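Local atomic coordinates of dihydroorotase (PDB entry 3PNU), a protein that probably catalyses the reversible, zinc-dependent cyclisation of N-carbamoyl-L-aspartate to dihydroorotate, the third step of de novo pyrimidine synthesis. Residues 168-173 / 192-197; 198-203 / 246-251. All coordinates share one frame; numbering follows the deposited sequence.

Interaction 1: residues 168-173 / 192-197; sequences NFAKIY and TKTLCE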
# COMPACT_ATOMS: atom_id res chain seq x y z
N ASN A 168 -11.84 1.75 -12.88
CA ASN A 168 -12.49 0.72 -13.68
C ASN A 168 -13.98 0.66 -13.39
O ASN A 168 -14.74 0.10 -14.19
CB ASN A 168 -11.83 -0.67 -13.47
CG ASN A 168 -10.38 -0.69 -13.90
OD1 ASN A 168 -9.88 0.27 -14.46
ND2 ASN A 168 -9.70 -1.79 -13.63
N PHE A 169 -14.40 1.23 -12.27
CA PHE A 169 -15.82 1.22 -11.91
C PHE A 169 -16.58 2.33 -12.68
O PHE A 169 -17.80 2.36 -12.71
CB PHE A 169 -16.00 1.41 -10.42
CG PHE A 169 -17.35 0.99 -9.92
CD1 PHE A 169 -17.56 -0.31 -9.51
CD2 PHE A 169 -18.40 1.88 -9.91
CE1 PHE A 169 -18.80 -0.71 -9.08
CE2 PHE A 169 -19.65 1.48 -9.48
CZ PHE A 169 -19.86 0.19 -9.07
N ALA A 170 -15.84 3.24 -13.31
CA ALA A 170 -16.43 4.34 -14.06
C ALA A 170 -17.45 3.89 -15.11
O ALA A 170 -18.52 4.49 -15.24
CB ALA A 170 -15.33 5.17 -14.72
N LYS A 171 -17.14 2.83 -15.84
CA LYS A 171 -18.03 2.35 -16.91
C LYS A 171 -19.34 1.89 -16.31
O LYS A 171 -20.36 2.01 -16.95
CB LYS A 171 -17.39 1.20 -17.73
CG LYS A 171 -17.21 -0.11 -16.94
CD LYS A 171 -16.05 -0.96 -17.49
CE LYS A 171 -15.58 -1.97 -16.47
NZ LYS A 171 -14.15 -2.25 -16.61
N ILE A 172 -19.31 1.36 -15.08
CA ILE A 172 -20.53 0.95 -14.41
C ILE A 172 -21.41 2.17 -14.05
O ILE A 172 -22.58 2.22 -14.40
CB ILE A 172 -20.24 0.11 -13.19
CG1 ILE A 172 -19.56 -1.19 -13.63
CG2 ILE A 172 -21.53 -0.19 -12.42
CD1 ILE A 172 -19.07 -2.03 -12.51
N TYR A 173 -20.85 3.15 -13.35
CA TYR A 173 -21.61 4.36 -13.05
C TYR A 173 -22.18 4.98 -14.32
O TYR A 173 -23.25 5.58 -14.30
CB TYR A 173 -20.72 5.45 -12.44
CG TYR A 173 -20.44 5.32 -11.00
CD1 TYR A 173 -21.48 5.14 -10.08
CD2 TYR A 173 -19.14 5.47 -10.51
CE1 TYR A 173 -21.24 5.06 -8.74
CE2 TYR A 173 -18.89 5.40 -9.13
CZ TYR A 173 -19.93 5.19 -8.27
OH TYR A 173 -19.70 5.12 -6.91
N THR A 192 -10.39 9.55 -7.47
CA THR A 192 -9.68 9.58 -8.72
C THR A 192 -10.09 10.74 -9.61
O THR A 192 -11.23 11.23 -9.56
CB THR A 192 -9.99 8.33 -9.55
OG1 THR A 192 -11.39 8.31 -9.86
CG2 THR A 192 -9.60 7.03 -8.80
N LYS A 193 -9.17 11.15 -10.46
CA LYS A 193 -9.45 12.18 -11.43
C LYS A 193 -10.52 11.65 -12.40
O LYS A 193 -11.36 12.39 -12.88
CB LYS A 193 -8.17 12.54 -12.16
CG LYS A 193 -8.30 13.67 -13.18
CD LYS A 193 -6.94 14.07 -13.69
CE LYS A 193 -7.03 15.11 -14.79
NZ LYS A 193 -5.66 15.51 -15.25
N THR A 194 -10.49 10.35 -12.66
CA THR A 194 -11.47 9.75 -13.54
C THR A 194 -12.88 10.06 -13.07
O THR A 194 -13.72 10.41 -13.89
CB THR A 194 -11.33 8.21 -13.61
OG1 THR A 194 -9.97 7.86 -13.93
CG2 THR A 194 -12.29 7.61 -14.64
N LEU A 195 -13.15 9.94 -11.78
CA LEU A 195 -14.52 10.19 -11.30
C LEU A 195 -14.79 11.68 -11.13
O LEU A 195 -15.93 12.12 -11.24
CB LEU A 195 -14.88 9.35 -10.07
CG LEU A 195 -14.90 7.84 -10.32
CD1 LEU A 195 -15.49 7.08 -9.12
CD2 LEU A 195 -15.71 7.46 -11.59
N CYS A 196 -13.75 12.45 -10.87
CA CYS A 196 -13.94 13.89 -10.83
C CYS A 196 -14.46 14.34 -12.19
O CYS A 196 -15.38 15.13 -12.26
CB CYS A 196 -12.65 14.63 -10.50
SG CYS A 196 -12.11 14.32 -8.83
N GLU A 197 -13.88 13.82 -13.25
CA GLU A 197 -14.29 14.18 -14.62
C GLU A 197 -15.65 13.62 -15.01
O GLU A 197 -16.47 14.35 -15.55
CB GLU A 197 -13.23 13.75 -15.63
CG GLU A 197 -11.96 14.61 -15.51
CD GLU A 197 -10.80 14.16 -16.39
OE1 GLU A 197 -10.92 13.14 -17.11
OE2 GLU A 197 -9.75 14.84 -16.35

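Interaction 2: residues 198-203 / 246-251; sequences LLKDYE and CELAFS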
# COMPACT_ATOMS: atom_id res chain seq x y z
N LEU A 198 -15.88 12.34 -14.71
CA LEU A 198 -17.15 11.69 -15.04
C LEU A 198 -18.34 12.41 -14.40
O LEU A 198 -19.42 12.41 -14.93
CB LEU A 198 -17.16 10.22 -14.60
CG LEU A 198 -18.34 9.36 -15.07
CD1 LEU A 198 -18.28 9.06 -16.60
CD2 LEU A 198 -18.38 8.06 -14.30
N LEU A 199 -18.12 13.01 -13.24
CA LEU A 199 -19.14 13.75 -12.51
C LEU A 199 -19.79 14.82 -13.39
O LEU A 199 -20.99 15.08 -13.26
CB LEU A 199 -18.51 14.41 -11.30
CG LEU A 199 -19.37 15.15 -10.28
CD1 LEU A 199 -20.44 14.25 -9.63
CD2 LEU A 199 -18.47 15.78 -9.18
N LYS A 200 -18.99 15.44 -14.26
CA LYS A 200 -19.45 16.52 -15.14
C LYS A 200 -20.21 16.00 -16.35
O LYS A 200 -20.90 16.75 -17.00
CB LYS A 200 -18.26 17.27 -15.73
CG LYS A 200 -17.16 17.74 -14.76
CD LYS A 200 -17.47 19.00 -13.99
CE LYS A 200 -16.20 19.47 -13.26
NZ LYS A 200 -16.31 20.80 -12.63
N ASP A 201 -20.06 14.72 -16.70
CA ASP A 201 -20.70 14.19 -17.91
C ASP A 201 -22.17 13.80 -17.79
O ASP A 201 -22.83 13.62 -18.80
CB ASP A 201 -19.94 12.95 -18.43
CG ASP A 201 -18.51 13.26 -18.89
OD1 ASP A 201 -18.15 14.45 -19.05
OD2 ASP A 201 -17.74 12.28 -19.08
N TYR A 202 -22.70 13.63 -16.58
CA TYR A 202 -24.11 13.22 -16.45
C TYR A 202 -24.79 14.01 -15.35
O TYR A 202 -24.28 14.12 -14.24
CB TYR A 202 -24.23 11.70 -16.21
CG TYR A 202 -23.70 10.86 -17.36
CD1 TYR A 202 -24.56 10.39 -18.37
CD2 TYR A 202 -22.34 10.54 -17.45
CE1 TYR A 202 -24.06 9.61 -19.45
CE2 TYR A 202 -21.84 9.77 -18.51
CZ TYR A 202 -22.70 9.32 -19.51
OH TYR A 202 -22.19 8.57 -20.54
N GLU A 203 -25.95 14.56 -15.66
CA GLU A 203 -26.68 15.39 -14.70
C GLU A 203 -27.11 14.66 -13.45
O GLU A 203 -27.23 15.26 -12.41
CB GLU A 203 -27.91 16.02 -15.36
CG GLU A 203 -27.56 17.01 -16.45
CD GLU A 203 -28.77 17.44 -17.26
OE1 GLU A 203 -28.57 17.80 -18.44
OE2 GLU A 203 -29.91 17.39 -16.74
N CYS A 246 -9.33 18.24 -4.70
CA CYS A 246 -9.21 19.54 -4.04
C CYS A 246 -9.84 20.66 -4.88
O CYS A 246 -10.52 21.52 -4.36
CB CYS A 246 -7.74 19.87 -3.72
SG CYS A 246 -7.06 18.88 -2.41
N GLU A 247 -9.60 20.64 -6.17
CA GLU A 247 -10.17 21.63 -7.08
C GLU A 247 -11.71 21.61 -7.00
O GLU A 247 -12.34 22.67 -7.02
CB GLU A 247 -9.63 21.38 -8.49
CG GLU A 247 -10.02 22.39 -9.57
CD GLU A 247 -11.41 22.15 -10.19
OE1 GLU A 247 -11.81 22.94 -11.07
OE2 GLU A 247 -12.08 21.15 -9.82
N LEU A 248 -12.32 20.44 -6.87
CA LEU A 248 -13.78 20.37 -6.80
C LEU A 248 -14.28 20.86 -5.45
O LEU A 248 -15.24 21.61 -5.37
CB LEU A 248 -14.30 18.95 -7.05
CG LEU A 248 -14.20 18.34 -8.46
CD1 LEU A 248 -14.78 16.93 -8.44
CD2 LEU A 248 -14.93 19.19 -9.50
N ALA A 249 -13.62 20.42 -4.39
CA ALA A 249 -14.02 20.83 -3.05
C ALA A 249 -13.78 22.32 -2.84
O ALA A 249 -14.68 23.05 -2.44
CB ALA A 249 -13.26 20.01 -2.00
N PHE A 250 -12.57 22.78 -3.15
CA PHE A 250 -12.22 24.19 -2.93
C PHE A 250 -13.06 25.16 -3.73
O PHE A 250 -13.31 26.26 -3.27
CB PHE A 250 -10.73 24.48 -3.18
CG PHE A 250 -9.80 23.70 -2.29
CD1 PHE A 250 -10.16 23.37 -1.00
CD2 PHE A 250 -8.53 23.38 -2.72
CE1 PHE A 250 -9.28 22.67 -0.16
CE2 PHE A 250 -7.65 22.70 -1.89
CZ PHE A 250 -8.03 22.34 -0.61
N SER A 251 -13.49 24.75 -4.93
CA SER A 251 -14.31 25.61 -5.76
C SER A 251 -15.79 25.54 -5.35
O SER A 251 -16.61 26.27 -5.87
CB SER A 251 -14.21 25.19 -7.22
OG SER A 251 -14.83 23.91 -7.41

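Interaction 1: residues 168-173 / 192-197
L195 packs one methyl branch on A170 and the other against the edge of the Y173 ring, joining the starts of two neighbouring outer helices, 170-179 and 193-201, of the TIM barrel. Its CG lies anti to the carbonyl carbon (chi1 -64°), which sends the fork across the gap: CD2 meets A170 CB at 3.9 Å, while CD1 comes in near the ring plane, 3.8 Å from Y173 CE2. The leucine and tyrosine side chains cross at about a right angle. Alanine suits the point of closest backbone approach, where the CA atoms of A170 and L195 are 6.7 Å apart, because a single methyl fills little depth. T194 CG2 packs on A170 CB, and T194 OG1 hydrogen-bonds to S167 OG, just ahead of residues 168-173. One face of the Y173 ring lies over F169, whose CE2 sits 3.8 Å above the ring centre, and V154, I185 and M187 of the barrel strands also touch the tyrosine; its rotation is thus constrained from several directions. T192 is the N-cap of helix 193-201, and E166 also bonds to its hydroxyl. The capping bond runs from L195 N to T192 OG1, 3.1 Å long with an N-H...O angle of 154°.

Interaction 2: residues 198-203 / 246-251
L248 sends its two methyls to different partners on the neighbouring helix 193-201: CD1 to L199 and CD2 to K200. The contact joins the last turns of helices 193-201 and 239-250, which lie side by side on the outside of the TIM barrel. The backbones stay well apart, L199 CA and L248 CA being 10.3 Å from each other, and long side chains are needed to bridge that distance. The L199 and L248 side chains run antiparallel and overlap near their ends, with L199 CD2 3.9 Å from L248 CD1. Beneath them lies V256 of strand 256-258, touched by both leucines, and A207 of strand 205-209 is touched by L199, so branched aliphatic chains suit this layer between helices and strands.

K200 closes the outer side. Its chain bends at chi2 (-79°) and then runs extended towards the other helix, bringing CE to 4.0 Å and NZ to 3.8 Å from L248 CD2. A lysine fits such a margin because its long chain can pass its end alongside a leucine methyl while its charge meets the ring of Y253 in a cation-pi interaction. Y253 also touches L199 and L248. E247 OE2 is 5.1 Å from K200 NZ, too far for contact between the charged atoms. Cohesion between the two segments therefore comes mainly from apolar packing; attraction between K200 and E247 can probably add at most a little.

Overall arrangement
Interactions 1 and 2 follow in series along the chain and share helix 193-201, which is packed near its start against helix 170-179 and near its end against helix 239-250. Their centres are about 12 Å apart, and they touch directly: C196 CB lies 3.7 Å from L248 CD1, while L198 CD2 is 4.0 Å from Y173 CB. Helices 170-179, 193-201 and 239-250 thus pack side by side on the outside of the barrel, with 193-201 in the middle. Interaction 1 is nearer the metal centre, with the Y173 side chain about 6 Å from that of the zinc ligand H155 and about 9 Å from a bound zinc ion; interaction 2 lies away from the annotated sites.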